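Local coordinates for hypothetical protein (Sus scrofa, PDB 3WOC) that is a prostate-derived, heparin-binding lectin of boar sperm with a beta-prism fold, whose role is probably linked to sperm capacitation, at residues T16-E21 with V114-Y119; E68-I73 with V84-N89; R78-H83 with F122-I127. All coordinates share one frame; numbering follows the deposited sequence.

Contact 1. Residues T16-E21 with V114-Y119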
loop_
_atom_site.group_PDB
_atom_site.type_symbol
_atom_site.label_atom_id
_atom_site.label_comp_id
_atom_site.label_asym_id
_atom_site.label_seq_id
_atom_site.Cartn_x
_atom_site.Cartn_y
_atom_site.Cartn_z
ATOM N N THR A 16 2.880 8.545 -2.684
ATOM C CA THR A 16 1.694 9.189 -2.133
ATOM C C THR A 16 1.860 9.338 -0.626
ATOM O O THR A 16 2.400 8.451 0.039
ATOM C CB THR A 16 0.375 8.452 -2.511
ATOM O OG1 THR A 16 -0.733 9.051 -1.831
ATOM C CG2 THR A 16 0.431 6.974 -2.168
ATOM N N SER A 17 1.418 10.479 -0.104
ATOM C CA SER A 17 1.604 10.802 1.308
ATOM C C SER A 17 0.533 11.765 1.806
ATOM O O SER A 17 -0.121 12.444 1.009
ATOM C CB SER A 17 2.995 11.397 1.538
ATOM O OG SER A 17 3.391 11.244 2.887
ATOM N N LYS A 18 0.363 11.808 3.126
ATOM C CA LYS A 18 -0.570 12.719 3.784
ATOM C C LYS A 18 -0.402 14.120 3.208
ATOM O O LYS A 18 0.613 14.784 3.448
ATOM C CB LYS A 18 -0.323 12.719 5.294
ATOM C CG LYS A 18 -1.499 13.193 6.138
ATOM C CD LYS A 18 -1.236 12.979 7.626
ATOM C CE LYS A 18 -0.251 13.999 8.179
ATOM N NZ LYS A 18 0.215 13.633 9.541
ATOM N N ASP A 19 -1.394 14.538 2.421
ATOM C CA ASP A 19 -1.354 15.799 1.672
ATOM C C ASP A 19 -0.949 16.976 2.554
ATOM O O ASP A 19 0.051 17.646 2.292
ATOM C CB ASP A 19 -2.705 16.066 0.977
ATOM C CG ASP A 19 -3.909 15.551 1.778
ATOM O OD1 ASP A 19 -3.858 15.549 3.031
ATOM O OD2 ASP A 19 -4.914 15.151 1.147
ATOM N N ASN A 20 -1.744 17.188 3.599
ATOM C CA ASN A 20 -1.539 18.177 4.658
ATOM C C ASN A 20 -2.740 18.053 5.576
ATOM O O ASN A 20 -2.671 18.374 6.765
ATOM C CB ASN A 20 -1.450 19.609 4.113
ATOM C CG ASN A 20 -0.025 20.156 4.108
ATOM O OD1 ASN A 20 0.404 20.785 3.139
ATOM N ND2 ASN A 20 0.711 19.925 5.196
ATOM N N GLU A 21 -3.836 17.566 4.996
ATOM C CA GLU A 21 -5.098 17.356 5.697
ATOM C C GLU A 21 -5.084 16.077 6.534
ATOM O O GLU A 21 -4.089 15.755 7.188
ATOM C CB GLU A 21 -6.259 17.310 4.697
ATOM C CG GLU A 21 -6.597 18.640 4.048
ATOM C CD GLU A 21 -7.692 18.510 3.006
ATOM O OE1 GLU A 21 -8.788 18.008 3.346
ATOM O OE2 GLU A 21 -7.458 18.915 1.845
ATOM N N VAL A 114 2.246 5.975 12.785
ATOM C CA VAL A 114 1.275 5.228 11.992
ATOM C C VAL A 114 1.541 5.462 10.506
ATOM O O VAL A 114 2.293 6.369 10.143
ATOM C CB VAL A 114 -0.194 5.613 12.352
ATOM C CG1 VAL A 114 -0.433 5.509 13.857
ATOM C CG2 VAL A 114 -0.551 7.015 11.841
ATOM N N LEU A 115 0.927 4.645 9.654
ATOM C CA LEU A 115 1.079 4.778 8.211
ATOM C C LEU A 115 0.403 6.055 7.719
ATOM O O LEU A 115 -0.775 6.288 7.997
ATOM C CB LEU A 115 0.490 3.556 7.496
ATOM C CG LEU A 115 0.751 3.374 5.996
ATOM C CD1 LEU A 115 2.176 2.907 5.742
ATOM C CD2 LEU A 115 -0.243 2.389 5.399
ATOM N N GLU A 116 1.156 6.881 7.002
ATOM C CA GLU A 116 0.599 8.099 6.416
ATOM C C GLU A 116 0.979 8.279 4.946
ATOM O O GLU A 116 0.628 9.286 4.329
ATOM C CB GLU A 116 0.925 9.349 7.261
ATOM C CG GLU A 116 2.389 9.535 7.643
ATOM C CD GLU A 116 2.612 10.704 8.611
ATOM O OE1 GLU A 116 3.705 11.315 8.559
ATOM O OE2 GLU A 116 1.711 11.008 9.430
ATOM N N GLY A 117 1.671 7.289 4.389
ATOM C CA GLY A 117 2.045 7.295 2.977
ATOM C C GLY A 117 2.615 5.986 2.462
ATOM O O GLY A 117 2.979 5.102 3.238
ATOM N N VAL A 118 2.694 5.876 1.137
ATOM C CA VAL A 118 3.254 4.700 0.469
ATOM C C VAL A 118 3.954 5.089 -0.842
ATOM O O VAL A 118 3.519 6.003 -1.553
ATOM C CB VAL A 118 2.180 3.557 0.266
ATOM C CG1 VAL A 118 0.843 4.112 -0.189
ATOM C CG2 VAL A 118 2.669 2.466 -0.687
ATOM N N TYR A 119 5.059 4.410 -1.132
ATOM C CA TYR A 119 5.792 4.606 -2.377
ATOM C C TYR A 119 6.164 3.248 -2.970
ATOM O O TYR A 119 6.150 2.236 -2.274
ATOM C CB TYR A 119 7.041 5.479 -2.153
ATOM C CG TYR A 119 8.063 4.895 -1.196
ATOM C CD1 TYR A 119 9.162 4.188 -1.674
ATOM C CD2 TYR A 119 7.927 5.050 0.186
ATOM C CE1 TYR A 119 10.103 3.649 -0.805
ATOM C CE2 TYR A 119 8.868 4.515 1.065
ATOM C CZ TYR A 119 9.950 3.815 0.559
ATOM O OH TYR A 119 10.877 3.275 1.416
#

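Contact 2. Residues E68-I73 with V84-N89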
loop_
_atom_site.group_PDB
_atom_site.type_symbol
_atom_site.label_atom_id
_atom_site.label_comp_id
_atom_site.label_asym_id
_atom_site.label_seq_id
_atom_site.Cartn_x
_atom_site.Cartn_y
_atom_site.Cartn_z
ATOM N N GLU A 68 -8.690 4.963 14.063
ATOM C CA GLU A 68 -7.997 3.714 13.743
ATOM C C GLU A 68 -6.925 3.952 12.680
ATOM O O GLU A 68 -7.160 4.650 11.689
ATOM C CB GLU A 68 -9.001 2.656 13.271
ATOM C CG GLU A 68 -8.400 1.289 12.970
ATOM C CD GLU A 68 -9.415 0.305 12.422
ATOM O OE1 GLU A 68 -10.319 0.718 11.665
ATOM O OE2 GLU A 68 -9.307 -0.894 12.741
ATOM N N HIS A 69 -5.754 3.357 12.895
ATOM C CA HIS A 69 -4.588 3.572 12.039
ATOM C C HIS A 69 -3.893 2.260 11.687
ATOM O O HIS A 69 -4.009 1.284 12.420
ATOM C CB HIS A 69 -3.574 4.470 12.751
ATOM C CG HIS A 69 -4.119 5.796 13.179
ATOM N ND1 HIS A 69 -4.448 6.792 12.285
ATOM C CD2 HIS A 69 -4.369 6.301 14.412
ATOM C CE1 HIS A 69 -4.889 7.847 12.947
ATOM N NE2 HIS A 69 -4.847 7.576 14.240
ATOM N N ILE A 70 -3.168 2.249 10.567
ATOM C CA ILE A 70 -2.273 1.141 10.221
ATOM C C ILE A 70 -0.971 1.330 10.997
ATOM O O ILE A 70 -0.349 2.393 10.916
ATOM C CB ILE A 70 -1.936 1.095 8.691
ATOM C CG1 ILE A 70 -3.191 1.235 7.806
ATOM C CG2 ILE A 70 -1.095 -0.147 8.345
ATOM C CD1 ILE A 70 -4.128 0.044 7.799
ATOM N N ILE A 71 -0.557 0.312 11.747
ATOM C CA ILE A 71 0.688 0.405 12.524
ATOM C C ILE A 71 1.785 -0.584 12.103
ATOM O O ILE A 71 2.954 -0.393 12.445
ATOM C CB ILE A 71 0.445 0.394 14.068
ATOM C CG1 ILE A 71 -0.416 -0.796 14.499
ATOM C CG2 ILE A 71 -0.186 1.705 14.520
ATOM C CD1 ILE A 71 0.382 -2.003 14.937
ATOM N N SER A 72 1.411 -1.640 11.379
ATOM C CA SER A 72 2.399 -2.566 10.800
ATOM C C SER A 72 1.883 -3.287 9.557
ATOM O O SER A 72 0.677 -3.401 9.349
ATOM C CB SER A 72 2.919 -3.568 11.843
ATOM O OG SER A 72 1.924 -4.502 12.221
ATOM N N ILE A 73 2.807 -3.763 8.725
ATOM C CA ILE A 73 2.450 -4.415 7.467
ATOM C C ILE A 73 3.301 -5.657 7.199
ATOM O O ILE A 73 4.518 -5.571 7.026
ATOM C CB ILE A 73 2.526 -3.427 6.263
ATOM C CG1 ILE A 73 1.538 -2.273 6.466
ATOM C CG2 ILE A 73 2.239 -4.153 4.937
ATOM C CD1 ILE A 73 1.807 -1.054 5.641
ATOM N N VAL A 84 -0.407 -8.614 0.963
ATOM C CA VAL A 84 -0.258 -7.634 2.032
ATOM C C VAL A 84 -1.344 -7.858 3.084
ATOM O O VAL A 84 -2.520 -7.993 2.752
ATOM C CB VAL A 84 -0.254 -6.181 1.469
ATOM C CG1 VAL A 84 -1.089 -5.236 2.308
ATOM C CG2 VAL A 84 1.171 -5.665 1.343
ATOM N N THR A 85 -0.931 -7.955 4.347
ATOM C CA THR A 85 -1.864 -7.872 5.472
ATOM C C THR A 85 -1.521 -6.685 6.370
ATOM O O THR A 85 -0.426 -6.603 6.933
ATOM C CB THR A 85 -1.995 -9.187 6.298
ATOM O OG1 THR A 85 -2.447 -8.880 7.627
ATOM C CG2 THR A 85 -0.686 -9.904 6.402
ATOM N N LEU A 86 -2.478 -5.769 6.475
ATOM C CA LEU A 86 -2.335 -4.550 7.254
ATOM C C LEU A 86 -2.911 -4.767 8.641
ATOM O O LEU A 86 -4.024 -5.275 8.780
ATOM C CB LEU A 86 -3.086 -3.408 6.572
ATOM C CG LEU A 86 -2.945 -3.256 5.057
ATOM C CD1 LEU A 86 -4.160 -2.555 4.511
ATOM C CD2 LEU A 86 -1.678 -2.499 4.688
ATOM N N ILE A 87 -2.155 -4.387 9.668
ATOM C CA ILE A 87 -2.628 -4.546 11.040
ATOM C C ILE A 87 -2.860 -3.174 11.693
ATOM O O ILE A 87 -2.066 -2.249 11.517
ATOM C CB ILE A 87 -1.720 -5.529 11.880
ATOM C CG1 ILE A 87 -1.061 -4.856 13.088
ATOM C CG2 ILE A 87 -0.705 -6.273 10.996
ATOM C CD1 ILE A 87 -1.753 -5.165 14.397
ATOM N N THR A 88 -3.972 -3.046 12.413
ATOM C CA THR A 88 -4.362 -1.766 13.013
ATOM C C THR A 88 -4.031 -1.688 14.502
ATOM O O THR A 88 -3.827 -2.710 15.156
ATOM C CB THR A 88 -5.876 -1.454 12.825
ATOM O OG1 THR A 88 -6.663 -2.375 13.594
ATOM C CG2 THR A 88 -6.286 -1.521 11.353
ATOM N N ASN A 89 -3.994 -0.461 15.020
ATOM C CA ASN A 89 -3.843 -0.193 16.455
ATOM C C ASN A 89 -5.055 -0.631 17.286
ATOM O O ASN A 89 -5.025 -0.579 18.520
ATOM C CB ASN A 89 -3.523 1.294 16.699
ATOM C CG ASN A 89 -4.663 2.236 16.293
ATOM O OD1 ASN A 89 -4.708 3.380 16.740
ATOM N ND2 ASN A 89 -5.571 1.768 15.448
#

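Contact 3. Residues R78-H83 with F122-I127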
loop_
_atom_site.group_PDB
_atom_site.type_symbol
_atom_site.label_atom_id
_atom_site.label_comp_id
_atom_site.label_asym_id
_atom_site.label_seq_id
_atom_site.Cartn_x
_atom_site.Cartn_y
_atom_site.Cartn_z
ATOM N N ARG A 78 7.119 -12.167 -5.034
ATOM C CA ARG A 78 8.033 -12.900 -5.899
ATOM C C ARG A 78 8.664 -11.861 -6.827
ATOM O O ARG A 78 9.403 -10.996 -6.354
ATOM C CB ARG A 78 7.307 -14.021 -6.651
ATOM C CG ARG A 78 6.604 -15.027 -5.726
ATOM C CD ARG A 78 6.108 -16.251 -6.472
ATOM N NE ARG A 78 7.223 -17.112 -6.866
ATOM C CZ ARG A 78 7.115 -18.196 -7.630
ATOM N NH1 ARG A 78 5.939 -18.575 -8.112
ATOM N NH2 ARG A 78 8.201 -18.897 -7.920
ATOM N N THR A 79 8.371 -11.924 -8.124
ATOM C CA THR A 79 8.689 -10.821 -9.034
ATOM C C THR A 79 7.785 -9.634 -8.700
ATOM O O THR A 79 8.226 -8.484 -8.689
ATOM C CB THR A 79 8.497 -11.222 -10.516
ATOM O OG1 THR A 79 9.410 -12.270 -10.852
ATOM C CG2 THR A 79 8.738 -10.043 -11.443
ATOM N N PHE A 80 6.519 -9.936 -8.427
ATOM C CA PHE A 80 5.516 -8.928 -8.104
ATOM C C PHE A 80 5.101 -9.050 -6.647
ATOM O O PHE A 80 5.227 -10.118 -6.044
ATOM C CB PHE A 80 4.285 -9.084 -9.003
ATOM C CG PHE A 80 4.584 -9.002 -10.473
ATOM C CD1 PHE A 80 4.649 -7.771 -11.117
ATOM C CD2 PHE A 80 4.793 -10.160 -11.218
ATOM C CE1 PHE A 80 4.932 -7.693 -12.475
ATOM C CE2 PHE A 80 5.076 -10.091 -12.575
ATOM C CZ PHE A 80 5.145 -8.853 -13.206
ATOM N N LEU A 81 4.613 -7.946 -6.085
ATOM C CA LEU A 81 3.990 -7.961 -4.769
ATOM C C LEU A 81 2.790 -8.901 -4.804
ATOM O O LEU A 81 1.864 -8.707 -5.597
ATOM C CB LEU A 81 3.563 -6.549 -4.363
ATOM C CG LEU A 81 2.849 -6.366 -3.019
ATOM C CD1 LEU A 81 3.786 -6.650 -1.847
ATOM C CD2 LEU A 81 2.271 -4.968 -2.926
ATOM N N GLN A 82 2.832 -9.925 -3.952
ATOM C CA GLN A 82 1.808 -10.974 -3.917
ATOM C C GLN A 82 0.730 -10.694 -2.883
ATOM O O GLN A 82 -0.461 -10.706 -3.190
ATOM C CB GLN A 82 2.439 -12.339 -3.608
ATOM C CG GLN A 82 3.271 -12.951 -4.727
ATOM C CD GLN A 82 2.437 -13.487 -5.873
ATOM O OE1 GLN A 82 1.222 -13.666 -5.757
ATOM N NE2 GLN A 82 3.093 -13.751 -6.994
ATOM N N HIS A 83 1.164 -10.443 -1.655
ATOM C CA HIS A 83 0.269 -10.403 -0.511
ATOM C C HIS A 83 0.627 -9.257 0.428
ATOM O O HIS A 83 1.802 -8.960 0.648
ATOM C CB HIS A 83 0.335 -11.744 0.232
ATOM C CG HIS A 83 -0.429 -11.769 1.520
ATOM N ND1 HIS A 83 -1.785 -12.004 1.577
ATOM C CD2 HIS A 83 -0.022 -11.595 2.801
ATOM C CE1 HIS A 83 -2.183 -11.972 2.836
ATOM N NE2 HIS A 83 -1.133 -11.727 3.599
ATOM N N PHE A 122 6.152 -0.116 -10.066
ATOM C CA PHE A 122 5.229 -1.005 -10.780
ATOM C C PHE A 122 5.631 -1.165 -12.241
ATOM O O PHE A 122 6.273 -0.281 -12.813
ATOM C CB PHE A 122 3.772 -0.543 -10.642
ATOM C CG PHE A 122 3.476 0.788 -11.277
ATOM C CD1 PHE A 122 3.149 0.878 -12.626
ATOM C CD2 PHE A 122 3.482 1.952 -10.514
ATOM C CE1 PHE A 122 2.859 2.104 -13.211
ATOM C CE2 PHE A 122 3.194 3.175 -11.088
ATOM C CZ PHE A 122 2.878 3.249 -12.440
ATOM N N TRP A 123 5.258 -2.286 -12.849
ATOM C CA TRP A 123 5.740 -2.574 -14.198
ATOM C C TRP A 123 4.715 -3.228 -15.136
ATOM O O TRP A 123 4.077 -2.535 -15.937
ATOM C CB TRP A 123 7.070 -3.351 -14.127
ATOM C CG TRP A 123 7.565 -3.894 -15.429
ATOM C CD1 TRP A 123 7.800 -3.194 -16.581
ATOM C CD2 TRP A 123 7.905 -5.258 -15.710
ATOM N NE1 TRP A 123 8.255 -4.041 -17.563
ATOM C CE2 TRP A 123 8.330 -5.312 -17.058
ATOM C CE3 TRP A 123 7.886 -6.440 -14.957
ATOM C CZ2 TRP A 123 8.732 -6.504 -17.670
ATOM C CZ3 TRP A 123 8.286 -7.627 -15.566
ATOM C CH2 TRP A 123 8.704 -7.649 -16.911
ATOM N N LEU A 124 4.547 -4.542 -15.050
ATOM C CA LEU A 124 3.817 -5.261 -16.096
ATOM C C LEU A 124 2.397 -5.638 -15.676
ATOM O O LEU A 124 1.419 -5.178 -16.269
ATOM C CB LEU A 124 4.617 -6.498 -16.529
ATOM C CG LEU A 124 4.073 -7.521 -17.524
ATOM C CD1 LEU A 124 3.886 -6.941 -18.921
ATOM C CD2 LEU A 124 5.047 -8.681 -17.558
ATOM N N TYR A 125 2.300 -6.469 -14.644
ATOM C CA TYR A 125 1.017 -6.965 -14.160
ATOM C C TYR A 125 0.609 -6.284 -12.861
ATOM O O TYR A 125 -0.558 -6.321 -12.473
ATOM C CB TYR A 125 1.080 -8.476 -13.951
ATOM C CG TYR A 125 1.421 -9.261 -15.196
ATOM C CD1 TYR A 125 2.460 -10.190 -15.189
ATOM C CD2 TYR A 125 0.707 -9.076 -16.383
ATOM C CE1 TYR A 125 2.773 -10.923 -16.328
ATOM C CE2 TYR A 125 1.016 -9.798 -17.524
ATOM C CZ TYR A 125 2.051 -10.717 -17.491
ATOM O OH TYR A 125 2.357 -11.435 -18.621
ATOM N N GLY A 126 1.572 -5.662 -12.190
ATOM C CA GLY A 126 1.288 -5.018 -10.925
ATOM C C GLY A 126 2.493 -4.386 -10.288
ATOM O O GLY A 126 3.457 -4.036 -10.967
ATOM N N ILE A 127 2.415 -4.235 -8.969
ATOM C CA ILE A 127 3.467 -3.618 -8.171
ATOM C C ILE A 127 4.616 -4.603 -8.007
ATOM O O ILE A 127 4.396 -5.781 -7.721
ATOM C CB ILE A 127 2.911 -3.170 -6.791
ATOM C CG1 ILE A 127 2.037 -1.922 -6.959
ATOM C CG2 ILE A 127 4.034 -2.924 -5.771
ATOM C CD1 ILE A 127 1.019 -1.731 -5.852
#

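Contact 1. Residues T16-E21 with V114-Y119
Antiparallel strand pairing joins the end of strand 12-17 to the 116-118 part of strand 114-122, Thr-16 facing Val-118 and Ser-17 facing Gly-117. Thr-16 and Val-118 exchange two backbone bonds, N to O in both directions, and Lys-18 N extends the ladder by donating to Glu-116 O at 2.8 Å. On the buried face, the side chains of Thr-16 and Val-118 lie side by side and point the same way, with Thr-16 CG2 3.5 Å from Val-118 CG1. Thr-16 OG1, anti to its own backbone N (chi1 174°), is hydrogen-bonded to Tyr-44 OH of strand 37-44. This sheet is one of three four-stranded antiparallel sheets that form the beta-prism of jacalin-like lectins. Within it, Glu-116 and Gly-117 both face Thr-133 on strand 127-135, a classic beta bulge. The backbones come close at the non-hydrogen-bonded pair, where Ser-17 CA and Gly-117 CA are 3.9 Å apart. Beyond the ladder Lys-18 leaves the strand and bends at chi3 (75°), which turns CE toward Glu-116, and Lys-18 NZ forms a salt bridge with Glu-116 OE2 at 3.0 Å, from above the carboxylate plane.

Contact 2. Residues E68-I73 with V84-N89
Glu-68 OE2 takes a bond from Thr-88 OG1 at 3.1 Å, on the anti side of the carboxylate, and a salt bridge from Arg-92 NH1. The other oxygen, OE1, accepts from His-65 N, so both oxygens of the carboxylate of this buried residue are held. Glu-68 CG stands anti to the backbone N (chi1 -177°), and the extended chain crosses Thr-88 obliquely; the hydroxyl it meets is also bonded to Arg-92 N. Next to this cluster, His-69 O accepts from Asn-89 N at 3.1 Å. Strands 70-77 and 81-88 form a beta hairpin at the middle of one prism sheet, and a classic beta bulge interrupts their antiparallel register: Ile-71 and Ser-72 both face Ile-87. Ile-71 N donates to Ile-87 O, and Ser-72 O accepts from Ile-87 N, both at 3.0 Å and nearly straight. Past the bulge, Ile-73 and Leu-86 run side by side into the buried interior, Ile-73 CG1 to Leu-86 CD2 3.7 Å. Before it, Ile-70 CD1 reaches Leu-86 CB at 3.8 Å. Ile-71 crosses Ile-87, with Ile-71 CD1 lying 3.7 Å from Ile-87 CG1.

Contact 3. Residues R78-H83 with F122-I127
The Phe-80 ring projects into the turn 122-127, and its far rim does most of the touching. Over one face, offset toward the rim, sits Tyr-125 CB; the opposite face is covered by Thr-79 CG2, also near the rim. The Tyr-125 ring is turned obliquely against it, planes 53° apart and centroids 5.6 Å, and Phe-80 CZ comes 3.6 Å from Tyr-125 CD1. The same CZ meets Trp-123 CE3 at 4.0 Å and Leu-124 CB at 4.1 Å, while Leu-124 CG lies over the centre of the Tyr-125 ring. At the near edge of the Phe-80 ring, in its plane, is Ile-127 O, which accepts from Leu-81 N at 2.7 Å with an angle of 163° at the hydrogen. Leu-81 and Ile-127 then lie side by side, pointing the same way, with Leu-81 CB 3.9 Å from Ile-127 CG2. The turn closes on itself where Trp-123 N donates to Gly-126 O. In the beta-prism, this contact brings the start of strand 81-88 to the turn between strands 114-122 and 127-135; Ile-37 of strand 37-44 touches both Leu-81 and Ile-127, so all three sheets meet here.

Overall arrangement
Contacts 1 and 2 lie in two different sheets of the prism and meet directly: their centres are 14 Å apart, Leu-115 N is 2.9 Å from Ile-70 O in a probable hydrogen bond, and Val-114 CG1 packs 3.5 Å from His-69 CB. Contact 3 lies across the chain's centre from both, about 21 Å from each between centres, yet shares strand 81-88 with contact 2 and adjoins 114-119 in sequence. Contact 2 is nested within the chain loop closed by contact 1, whereas contact 3 crosses both. Bound dioxane, probably from the crystallisation liquor, lies about 3 Å from the side chain of Thr-16 and about 4 Å from those of His-69 and Trp-123, and a sulfate about 4 Å from that of Tyr-125; none establishes a glycan site.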